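Local coordinates for diaminopimelate decarboxylase (Methanocaldococcus jannaschii, PDB 1TWI), which catalyses the pyridoxal 5'-phosphate-dependent decarboxylation of meso-diaminopimelate to L-lysine, the last step of lysine biosynthesis by the diaminopimelate pathway, and works as a homodimer, at residues K27-E38 with P401-V411; T216-T225 with I261-I271. One frame throughout, in Å; residues are numbered along the deposited sequence.

The two contacts belong to different domains of the subunit, their centres about 32 Å apart. Contact 1 is buried and joins segments far apart in sequence: strand 32-36, near the start of the chain, pairs with strand 402-407, near its end, in the mixed sheet of the second domain. Contact 2, nested along the chain inside the loop closed by contact 1, packs helices 219-237 and 264-276 on the outside of the cofactor-binding barrel and is only partly buried. Backbone hydrogen bonds, bonds of Arg402 and Glu37 and apolar packing on both faces hold the first; the second has no hydrogen bond between its segments and relies on aliphatic and aromatic packing, with capping bonds kept inside each segment.

Contact 1 (K27-E38 with P401-V411); sequences KFGTPLYVMSEE and PRMVLTSKKGV
Strands 32-36 and 402-407 run parallel, their axes 24° apart, and a ladder of backbone bonds from Tyr33 N to Arg402 O through Glu37 N to Thr406 O links them. On one face, Val404 sets CG1 over the centre of the Phe28 ring, 3.6 Å from its centroid, with Lys27 CG against the opposite face. Val404 CG2 turns instead to Val34 CG2. Arg402 reaches back along an extended chain to give NH1 to Phe28 O (3.0 Å), near the guanidinium plane; Phe28 O also accepts from Arg417 NH2, and Arg402 NE forms a salt bridge with Glu416. The pairing brings an N-terminal strand into the mixed sheet of the beta domain of a fold-type III decarboxylase, between strands 402-407 and 300-311. On the other face, the Tyr33 ring has Pro401 CG at its edge and Met403 SD obliquely, 4.5 Å from its centroid, a Met-aromatic contact; its hydroxyl bonds to Asp326 O. Where strand 32-36 gives way to a helix, Glu37, with CG anti to the backbone N (chi1 175°) and its chain extended beyond, brings OE2 to Ser407 OG, which donates from above the carboxylate plane at 2.8 Å, while OE1 bonds to His432 of the second subunit.

Contact 2 (T216-T225 with I261-I271); sequences TDISPFIEET and IPTQKDLADAI
Ile218 packs on Pro262, Leu267 and Ala270 at the N-terminal end of the contact, where helices 219-225 and 264-271 run side by side at 29° with their axes 9.3 Å apart. Its two branches divide the work. With CG1 anti to the carbonyl carbon (chi1 -86°), one branch lies along Pro262 and carries CD1 to 3.5 Å from Leu267 CA, against the helix backbone itself; the other puts CG2 3.5 Å from Ala270 CB. The small Ala270 methyl also meets Ile222 CG1. Deeper in, Leu267 crosses the Phe221 side chain at about a right angle and lays CD1 over one ring face, 3.9 Å from the centroid and displaced toward the rim at CG. Both helices belong to the outer layer of the alpha/beta barrel that binds pyridoxal 5'-phosphate: Leu267 and Ile271 rest inward on strand 286-289, and Phe221 lies close to the cofactor-binding Gly250. Thr225 continues the buried side, lying with OG1 3.7 Å from Ile271 CG1; this OG1 donates to Phe221 O, which Thr225 N reaches from the opposite face. At the solvent side, exposed Thr216 meets the Ile261 side chain loosely, CB to CG2 at 4.2 Å, yet its carbonyl O comes close to Pro262 CD, at 3.2 Å. Here Asp217 OD1 accepts from Ser219 N (2.7 Å), a capping bond at the turn leading into helix 219-237, while Thr263 and Asp266 form a capping box in which Thr263 N gives a firm bond to Asp266 OD2 and the return bond, Asp266 N to Thr263 OG1, is weak.

Contact 1 (K27-E38 with P401-V411)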
loop_
_atom_site.group_PDB
_atom_site.type_symbol
_atom_site.label_atom_id
_atom_site.label_comp_id
_atom_site.label_asym_id
_atom_site.label_seq_id
_atom_site.Cartn_x
_atom_site.Cartn_y
_atom_site.Cartn_z
ATOM N N LYS A 27 -23.708 14.785 0.335
ATOM C CA LYS A 27 -23.159 16.098 0.296
ATOM C C LYS A 27 -21.677 16.121 -0.108
ATOM O O LYS A 27 -21.260 16.964 -0.917
ATOM C CB LYS A 27 -23.343 16.732 1.655
ATOM C CG LYS A 27 -22.624 18.054 1.863
ATOM C CD LYS A 27 -23.062 18.658 3.192
ATOM C CE LYS A 27 -22.231 19.874 3.535
ATOM N NZ LYS A 27 -22.773 20.547 4.764
ATOM N N PHE A 28 -20.892 15.162 0.399
ATOM C CA PHE A 28 -19.455 15.177 0.136
ATOM C C PHE A 28 -18.934 14.206 -0.932
ATOM O O PHE A 28 -17.769 14.308 -1.313
ATOM C CB PHE A 28 -18.681 14.965 1.446
ATOM C CG PHE A 28 -18.892 16.043 2.462
ATOM C CD1 PHE A 28 -18.136 17.238 2.414
ATOM C CD2 PHE A 28 -19.846 15.885 3.489
ATOM C CE1 PHE A 28 -18.322 18.251 3.379
ATOM C CE2 PHE A 28 -20.048 16.885 4.445
ATOM C CZ PHE A 28 -19.289 18.071 4.399
ATOM N N GLY A 29 -19.781 13.310 -1.427
ATOM C CA GLY A 29 -19.358 12.366 -2.440
ATOM C C GLY A 29 -18.758 11.119 -1.821
ATOM O O GLY A 29 -18.457 11.103 -0.623
ATOM N N THR A 30 -18.623 10.065 -2.605
ATOM C CA THR A 30 -18.020 8.813 -2.128
ATOM C C THR A 30 -16.823 8.480 -3.069
ATOM O O THR A 30 -16.826 8.911 -4.208
ATOM C CB THR A 30 -19.057 7.655 -2.197
ATOM O OG1 THR A 30 -19.755 7.734 -3.434
ATOM C CG2 THR A 30 -20.088 7.779 -1.082
ATOM N N PRO A 31 -15.826 7.685 -2.609
ATOM C CA PRO A 31 -15.721 7.129 -1.256
ATOM C C PRO A 31 -15.423 8.218 -0.255
ATOM O O PRO A 31 -14.818 9.220 -0.597
ATOM C CB PRO A 31 -14.589 6.107 -1.380
ATOM C CG PRO A 31 -13.675 6.754 -2.370
ATOM C CD PRO A 31 -14.636 7.338 -3.417
ATOM N N LEU A 32 -15.837 8.047 1.000
ATOM C CA LEU A 32 -15.615 9.099 2.002
ATOM C C LEU A 32 -15.219 8.557 3.391
ATOM O O LEU A 32 -15.909 7.695 3.919
ATOM C CB LEU A 32 -16.937 9.899 2.197
ATOM C CG LEU A 32 -16.979 11.096 3.145
ATOM C CD1 LEU A 32 -16.233 12.229 2.450
ATOM C CD2 LEU A 32 -18.426 11.575 3.417
ATOM N N TYR A 33 -14.167 9.098 3.993
ATOM C CA TYR A 33 -13.799 8.730 5.364
ATOM C C TYR A 33 -14.546 9.699 6.269
ATOM O O TYR A 33 -14.592 10.925 5.989
ATOM C CB TYR A 33 -12.306 8.953 5.628
ATOM C CG TYR A 33 -11.430 7.754 5.295
ATOM C CD1 TYR A 33 -11.251 6.724 6.222
ATOM C CD2 TYR A 33 -10.762 7.658 4.087
ATOM C CE1 TYR A 33 -10.427 5.646 5.959
ATOM C CE2 TYR A 33 -9.919 6.544 3.799
ATOM C CZ TYR A 33 -9.772 5.552 4.760
ATOM O OH TYR A 33 -8.956 4.449 4.577
ATOM N N VAL A 34 -15.141 9.189 7.347
ATOM C CA VAL A 34 -15.811 10.074 8.314
ATOM C C VAL A 34 -15.069 9.774 9.651
ATOM O O VAL A 34 -15.000 8.612 10.115
ATOM C CB VAL A 34 -17.326 9.720 8.453
ATOM C CG1 VAL A 34 -18.042 10.653 9.521
ATOM C CG2 VAL A 34 -18.015 9.873 7.065
ATOM N N MET A 35 -14.553 10.804 10.289
ATOM C CA MET A 35 -13.851 10.624 11.538
ATOM C C MET A 35 -14.702 11.266 12.595
ATOM O O MET A 35 -15.045 12.446 12.451
ATOM C CB MET A 35 -12.480 11.335 11.491
ATOM C CG MET A 35 -11.481 10.621 10.530
ATOM S SD MET A 35 -11.032 8.903 11.107
ATOM C CE MET A 35 -10.057 9.235 12.504
ATOM N N SER A 36 -15.016 10.524 13.664
ATOM C CA SER A 36 -15.847 11.069 14.776
ATOM C C SER A 36 -14.942 11.748 15.810
ATOM O O SER A 36 -14.103 11.095 16.483
ATOM C CB SER A 36 -16.637 9.938 15.483
ATOM O OG SER A 36 -17.218 10.434 16.689
ATOM N N GLU A 37 -15.101 13.062 15.949
ATOM C CA GLU A 37 -14.292 13.791 16.904
ATOM C C GLU A 37 -14.607 13.312 18.313
ATOM O O GLU A 37 -13.703 13.131 19.123
ATOM C CB GLU A 37 -14.584 15.294 16.802
ATOM C CG GLU A 37 -13.862 16.131 17.871
ATOM C CD GLU A 37 -14.142 17.604 17.632
ATOM O OE1 GLU A 37 -13.335 18.267 16.968
ATOM O OE2 GLU A 37 -15.196 18.099 18.053
ATOM N N GLU A 38 -15.886 13.112 18.629
ATOM C CA GLU A 38 -16.218 12.647 19.992
ATOM C C GLU A 38 -15.654 11.228 20.255
ATOM O O GLU A 38 -15.227 10.925 21.364
ATOM C CB GLU A 38 -17.758 12.661 20.182
ATOM C CG GLU A 38 -18.287 12.165 21.543
ATOM C CD GLU A 38 -17.871 13.019 22.756
ATOM O OE1 GLU A 38 -17.487 14.210 22.607
ATOM O OE2 GLU A 38 -17.955 12.472 23.884
ATOM N N PRO A 401 -9.191 9.610 -1.263
ATOM C CA PRO A 401 -10.491 10.185 -0.930
ATOM C C PRO A 401 -10.593 11.368 0.012
ATOM O O PRO A 401 -9.662 11.704 0.753
ATOM C CB PRO A 401 -11.207 8.987 -0.358
ATOM C CG PRO A 401 -10.058 8.345 0.467
ATOM C CD PRO A 401 -8.872 8.454 -0.381
ATOM N N ARG A 402 -11.768 11.978 -0.015
ATOM C CA ARG A 402 -12.065 13.069 0.906
ATOM C C ARG A 402 -12.262 12.455 2.280
ATOM O O ARG A 402 -12.540 11.270 2.371
ATOM C CB ARG A 402 -13.394 13.717 0.543
ATOM C CG ARG A 402 -13.258 14.940 -0.320
ATOM C CD ARG A 402 -14.624 15.494 -0.697
ATOM N NE ARG A 402 -14.503 16.872 -1.148
ATOM C CZ ARG A 402 -15.551 17.641 -1.428
ATOM N NH1 ARG A 402 -16.812 17.136 -1.327
ATOM N NH2 ARG A 402 -15.347 18.928 -1.731
ATOM N N MET A 403 -12.130 13.283 3.323
ATOM C CA MET A 403 -12.394 12.877 4.699
ATOM C C MET A 403 -13.076 14.056 5.394
ATOM O O MET A 403 -12.655 15.206 5.190
ATOM C CB MET A 403 -11.124 12.617 5.520
ATOM C CG MET A 403 -10.144 11.663 4.835
ATOM S SD MET A 403 -9.127 10.755 6.102
ATOM C CE MET A 403 -8.217 12.225 6.907
ATOM N N VAL A 404 -14.075 13.769 6.241
ATOM C CA VAL A 404 -14.737 14.812 7.004
ATOM C C VAL A 404 -14.626 14.429 8.484
ATOM O O VAL A 404 -14.385 13.235 8.824
ATOM C CB VAL A 404 -16.245 14.977 6.657
ATOM C CG1 VAL A 404 -16.409 15.545 5.243
ATOM C CG2 VAL A 404 -16.997 13.618 6.739
ATOM N N LEU A 405 -14.764 15.446 9.341
ATOM C CA LEU A 405 -14.742 15.302 10.788
ATOM C C LEU A 405 -16.157 15.668 11.274
ATOM O O LEU A 405 -16.673 16.749 10.921
ATOM C CB LEU A 405 -13.735 16.267 11.440
ATOM C CG LEU A 405 -13.647 16.142 12.983
ATOM C CD1 LEU A 405 -12.829 14.932 13.446
ATOM C CD2 LEU A 405 -13.059 17.411 13.529
ATOM N N THR A 406 -16.810 14.755 12.010
ATOM C CA THR A 406 -18.137 15.032 12.548
ATOM C C THR A 406 -17.842 15.450 13.965
ATOM O O THR A 406 -17.123 14.763 14.696
ATOM C CB THR A 406 -19.084 13.788 12.536
ATOM O OG1 THR A 406 -18.405 12.675 13.125
ATOM C CG2 THR A 406 -19.535 13.462 11.121
ATOM N N SER A 407 -18.449 16.561 14.352
ATOM C CA SER A 407 -18.190 17.216 15.620
ATOM C C SER A 407 -19.480 17.871 16.126
ATOM O O SER A 407 -20.428 18.076 15.351
ATOM C CB SER A 407 -17.126 18.296 15.345
ATOM O OG SER A 407 -17.053 19.288 16.359
ATOM N N LYS A 408 -19.544 18.155 17.415
ATOM C CA LYS A 408 -20.727 18.836 17.924
ATOM C C LYS A 408 -20.847 20.190 17.192
ATOM O O LYS A 408 -21.950 20.728 17.007
ATOM C CB LYS A 408 -20.578 19.074 19.434
ATOM C CG LYS A 408 -20.908 17.854 20.231
ATOM C CD LYS A 408 -20.456 18.002 21.668
ATOM C CE LYS A 408 -20.986 16.855 22.541
ATOM N NZ LYS A 408 -20.861 15.553 21.828
ATOM N N LYS A 409 -19.717 20.730 16.743
ATOM C CA LYS A 409 -19.710 22.025 16.045
ATOM C C LYS A 409 -20.221 22.024 14.609
ATOM O O LYS A 409 -20.481 23.088 14.048
ATOM C CB LYS A 409 -18.291 22.580 16.022
ATOM C CG LYS A 409 -17.608 22.635 17.366
ATOM C CD LYS A 409 -17.674 24.009 17.906
ATOM C CE LYS A 409 -16.816 24.157 19.138
ATOM N NZ LYS A 409 -16.964 25.598 19.529
ATOM N N GLY A 410 -20.310 20.842 13.997
ATOM C CA GLY A 410 -20.753 20.736 12.608
ATOM C C GLY A 410 -19.947 19.626 11.920
ATOM O O GLY A 410 -19.208 18.911 12.605
ATOM N N VAL A 411 -20.082 19.453 10.610
ATOM C CA VAL A 411 -19.308 18.428 9.915
ATOM C C VAL A 411 -18.300 19.231 9.104
ATOM O O VAL A 411 -18.700 20.167 8.370
ATOM C CB VAL A 411 -20.186 17.596 8.925
ATOM C CG1 VAL A 411 -19.297 16.499 8.200
ATOM C CG2 VAL A 411 -21.315 16.913 9.691
HETATM O O HOH W 1 -17.433 17.015 19.048
HETATM O O HOH W 2 -18.185 14.438 17.362
#

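Contact 2 (T216-T225 with I261-I271)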
loop_
_atom_site.group_PDB
_atom_site.type_symbol
_atom_site.label_atom_id
_atom_site.label_comp_id
_atom_site.label_asym_id
_atom_site.label_seq_id
_atom_site.Cartn_x
_atom_site.Cartn_y
_atom_site.Cartn_z
ATOM N N THR A 216 -4.949 -8.391 21.647
ATOM C CA THR A 216 -6.188 -8.388 22.411
ATOM C C THR A 216 -6.092 -9.341 23.616
ATOM O O THR A 216 -7.069 -9.979 23.978
ATOM C CB THR A 216 -7.399 -8.851 21.518
ATOM O OG1 THR A 216 -7.079 -10.110 20.918
ATOM C CG2 THR A 216 -7.671 -7.840 20.392
ATOM N N ASP A 217 -4.915 -9.423 24.229
ATOM C CA ASP A 217 -4.698 -10.257 25.411
ATOM C C ASP A 217 -3.804 -9.380 26.249
ATOM O O ASP A 217 -2.870 -8.791 25.714
ATOM C CB ASP A 217 -3.955 -11.543 25.026
ATOM C CG ASP A 217 -3.663 -12.460 26.221
ATOM O OD1 ASP A 217 -3.591 -12.015 27.387
ATOM O OD2 ASP A 217 -3.467 -13.672 25.987
ATOM N N ILE A 218 -4.056 -9.287 27.548
ATOM C CA ILE A 218 -3.217 -8.445 28.406
ATOM C C ILE A 218 -1.872 -9.125 28.754
ATOM O O ILE A 218 -0.904 -8.475 29.146
ATOM C CB ILE A 218 -3.976 -8.121 29.710
ATOM C CG1 ILE A 218 -4.862 -6.894 29.532
ATOM C CG2 ILE A 218 -3.044 -7.949 30.856
ATOM C CD1 ILE A 218 -4.206 -5.643 28.960
ATOM N N SER A 219 -1.810 -10.434 28.568
ATOM C CA SER A 219 -0.624 -11.202 28.952
ATOM C C SER A 219 0.730 -10.704 28.373
ATOM O O SER A 219 1.713 -10.529 29.128
ATOM C CB SER A 219 -0.881 -12.674 28.559
ATOM O OG SER A 219 0.223 -13.511 28.826
ATOM N N PRO A 220 0.808 -10.486 27.043
ATOM C CA PRO A 220 2.069 -10.012 26.427
ATOM C C PRO A 220 2.540 -8.686 27.078
ATOM O O PRO A 220 3.752 -8.436 27.281
ATOM C CB PRO A 220 1.701 -9.801 24.961
ATOM C CG PRO A 220 0.470 -10.612 24.756
ATOM C CD PRO A 220 -0.274 -10.564 26.057
ATOM N N PHE A 221 1.574 -7.836 27.411
ATOM C CA PHE A 221 1.902 -6.565 28.048
ATOM C C PHE A 221 2.458 -6.746 29.453
ATOM O O PHE A 221 3.405 -6.050 29.850
ATOM C CB PHE A 221 0.685 -5.635 28.098
ATOM C CG PHE A 221 0.223 -5.214 26.739
ATOM C CD1 PHE A 221 1.015 -4.382 25.954
ATOM C CD2 PHE A 221 -0.948 -5.702 26.224
ATOM C CE1 PHE A 221 0.649 -4.057 24.672
ATOM C CE2 PHE A 221 -1.352 -5.385 24.908
ATOM C CZ PHE A 221 -0.561 -4.565 24.135
ATOM N N ILE A 222 1.855 -7.634 30.232
ATOM C CA ILE A 222 2.384 -7.896 31.571
ATOM C C ILE A 222 3.849 -8.408 31.415
ATOM O O ILE A 222 4.750 -7.932 32.094
ATOM C CB ILE A 222 1.545 -9.034 32.296
ATOM C CG1 ILE A 222 0.128 -8.554 32.594
ATOM C CG2 ILE A 222 2.204 -9.415 33.615
ATOM C CD1 ILE A 222 -0.885 -9.694 32.930
ATOM N N GLU A 223 4.083 -9.360 30.518
ATOM C CA GLU A 223 5.433 -9.916 30.354
ATOM C C GLU A 223 6.424 -8.836 29.868
ATOM O O GLU A 223 7.564 -8.788 30.315
ATOM C CB GLU A 223 5.395 -11.104 29.373
ATOM C CG GLU A 223 6.770 -11.744 29.091
ATOM C CD GLU A 223 7.347 -12.496 30.291
ATOM O OE1 GLU A 223 6.629 -12.711 31.317
ATOM O OE2 GLU A 223 8.537 -12.884 30.188
ATOM N N GLU A 224 5.988 -8.002 28.930
ATOM C CA GLU A 224 6.828 -6.876 28.487
ATOM C C GLU A 224 7.153 -6.003 29.704
ATOM O O GLU A 224 8.308 -5.620 29.939
ATOM C CB GLU A 224 6.061 -5.986 27.460
ATOM C CG GLU A 224 6.767 -4.606 27.186
ATOM C CD GLU A 224 5.883 -3.576 26.468
ATOM O OE1 GLU A 224 4.624 -3.778 26.374
ATOM O OE2 GLU A 224 6.428 -2.535 26.026
ATOM N N THR A 225 6.146 -5.698 30.518
ATOM C CA THR A 225 6.415 -4.788 31.640
ATOM C C THR A 225 7.395 -5.386 32.650
ATOM O O THR A 225 8.330 -4.695 33.123
ATOM C CB THR A 225 5.090 -4.377 32.350
ATOM O OG1 THR A 225 4.208 -3.761 31.393
ATOM C CG2 THR A 225 5.355 -3.369 33.401
ATOM N N ILE A 261 -12.966 -7.583 24.752
ATOM C CA ILE A 261 -11.525 -7.672 24.736
ATOM C C ILE A 261 -11.022 -6.714 25.808
ATOM O O ILE A 261 -11.779 -5.876 26.347
ATOM C CB ILE A 261 -10.938 -7.282 23.329
ATOM C CG1 ILE A 261 -11.329 -5.828 22.978
ATOM C CG2 ILE A 261 -11.464 -8.258 22.250
ATOM C CD1 ILE A 261 -10.827 -5.345 21.546
ATOM N N PRO A 262 -9.750 -6.821 26.149
ATOM C CA PRO A 262 -9.163 -5.949 27.179
ATOM C C PRO A 262 -9.266 -4.470 26.815
ATOM O O PRO A 262 -9.088 -4.100 25.646
ATOM C CB PRO A 262 -7.715 -6.400 27.224
ATOM C CG PRO A 262 -7.779 -7.816 26.704
ATOM C CD PRO A 262 -8.744 -7.713 25.575
ATOM N N THR A 263 -9.564 -3.643 27.822
ATOM C CA THR A 263 -9.684 -2.191 27.649
ATOM C C THR A 263 -8.488 -1.492 28.227
ATOM O O THR A 263 -7.613 -2.110 28.824
ATOM C CB THR A 263 -10.877 -1.604 28.456
ATOM O OG1 THR A 263 -10.645 -1.836 29.861
ATOM C CG2 THR A 263 -12.190 -2.248 28.019
ATOM N N GLN A 264 -8.504 -0.173 28.129
ATOM C CA GLN A 264 -7.423 0.645 28.668
ATOM C C GLN A 264 -7.299 0.376 30.169
ATOM O O GLN A 264 -6.192 0.359 30.727
ATOM C CB GLN A 264 -7.703 2.143 28.424
ATOM C CG GLN A 264 -7.562 2.572 26.940
ATOM C CD GLN A 264 -8.858 2.434 26.129
ATOM O OE1 GLN A 264 -9.683 1.560 26.396
ATOM N NE2 GLN A 264 -9.019 3.279 25.113
ATOM N N LYS A 265 -8.435 0.231 30.834
ATOM C CA LYS A 265 -8.438 -0.062 32.280
ATOM C C LYS A 265 -7.725 -1.353 32.572
ATOM O O LYS A 265 -6.949 -1.425 33.540
ATOM C CB LYS A 265 -9.871 -0.178 32.846
ATOM C CG LYS A 265 -10.611 1.137 32.812
ATOM C CD LYS A 265 -12.012 1.106 33.557
ATOM C CE LYS A 265 -12.553 2.530 33.728
ATOM N NZ LYS A 265 -13.862 2.533 34.479
ATOM N N ASP A 266 -7.998 -2.377 31.768
ATOM C CA ASP A 266 -7.322 -3.675 31.947
ATOM C C ASP A 266 -5.794 -3.509 31.743
ATOM O O ASP A 266 -4.969 -4.078 32.496
ATOM C CB ASP A 266 -7.820 -4.728 30.957
ATOM C CG ASP A 266 -9.275 -5.098 31.185
ATOM O OD1 ASP A 266 -9.625 -5.284 32.372
ATOM O OD2 ASP A 266 -10.037 -5.192 30.194
ATOM N N LEU A 267 -5.430 -2.729 30.731
ATOM C CA LEU A 267 -4.027 -2.480 30.458
ATOM C C LEU A 267 -3.328 -1.774 31.638
ATOM O O LEU A 267 -2.233 -2.150 32.030
ATOM C CB LEU A 267 -3.886 -1.616 29.200
ATOM C CG LEU A 267 -2.422 -1.405 28.762
ATOM C CD1 LEU A 267 -1.819 -2.762 28.247
ATOM C CD2 LEU A 267 -2.441 -0.345 27.579
ATOM N N ALA A 268 -3.971 -0.764 32.215
ATOM C CA ALA A 268 -3.393 -0.024 33.323
ATOM C C ALA A 268 -3.308 -0.872 34.582
ATOM O O ALA A 268 -2.314 -0.814 35.289
ATOM C CB ALA A 268 -4.206 1.217 33.612
ATOM N N ASP A 269 -4.333 -1.678 34.858
ATOM C CA ASP A 269 -4.252 -2.504 36.054
ATOM C C ASP A 269 -3.000 -3.367 35.913
ATOM O O ASP A 269 -2.191 -3.506 36.859
ATOM C CB ASP A 269 -5.465 -3.424 36.197
ATOM C CG ASP A 269 -6.719 -2.671 36.574
ATOM O OD1 ASP A 269 -6.558 -1.575 37.158
ATOM O OD2 ASP A 269 -7.854 -3.177 36.293
ATOM N N ALA A 270 -2.845 -3.941 34.735
ATOM C CA ALA A 270 -1.710 -4.805 34.459
ATOM C C ALA A 270 -0.331 -4.118 34.516
ATOM O O ALA A 270 0.633 -4.589 35.191
ATOM C CB ALA A 270 -1.924 -5.491 33.088
ATOM N N ILE A 271 -0.204 -3.004 33.804
ATOM C CA ILE A 271 1.072 -2.287 33.808
ATOM C C ILE A 271 1.435 -1.697 35.170
ATOM O O ILE A 271 2.548 -1.890 35.679
ATOM C CB ILE A 271 1.081 -1.134 32.728
ATOM C CG1 ILE A 271 1.099 -1.763 31.324
ATOM C CG2 ILE A 271 2.314 -0.224 32.941
ATOM C CD1 ILE A 271 1.021 -0.765 30.180
#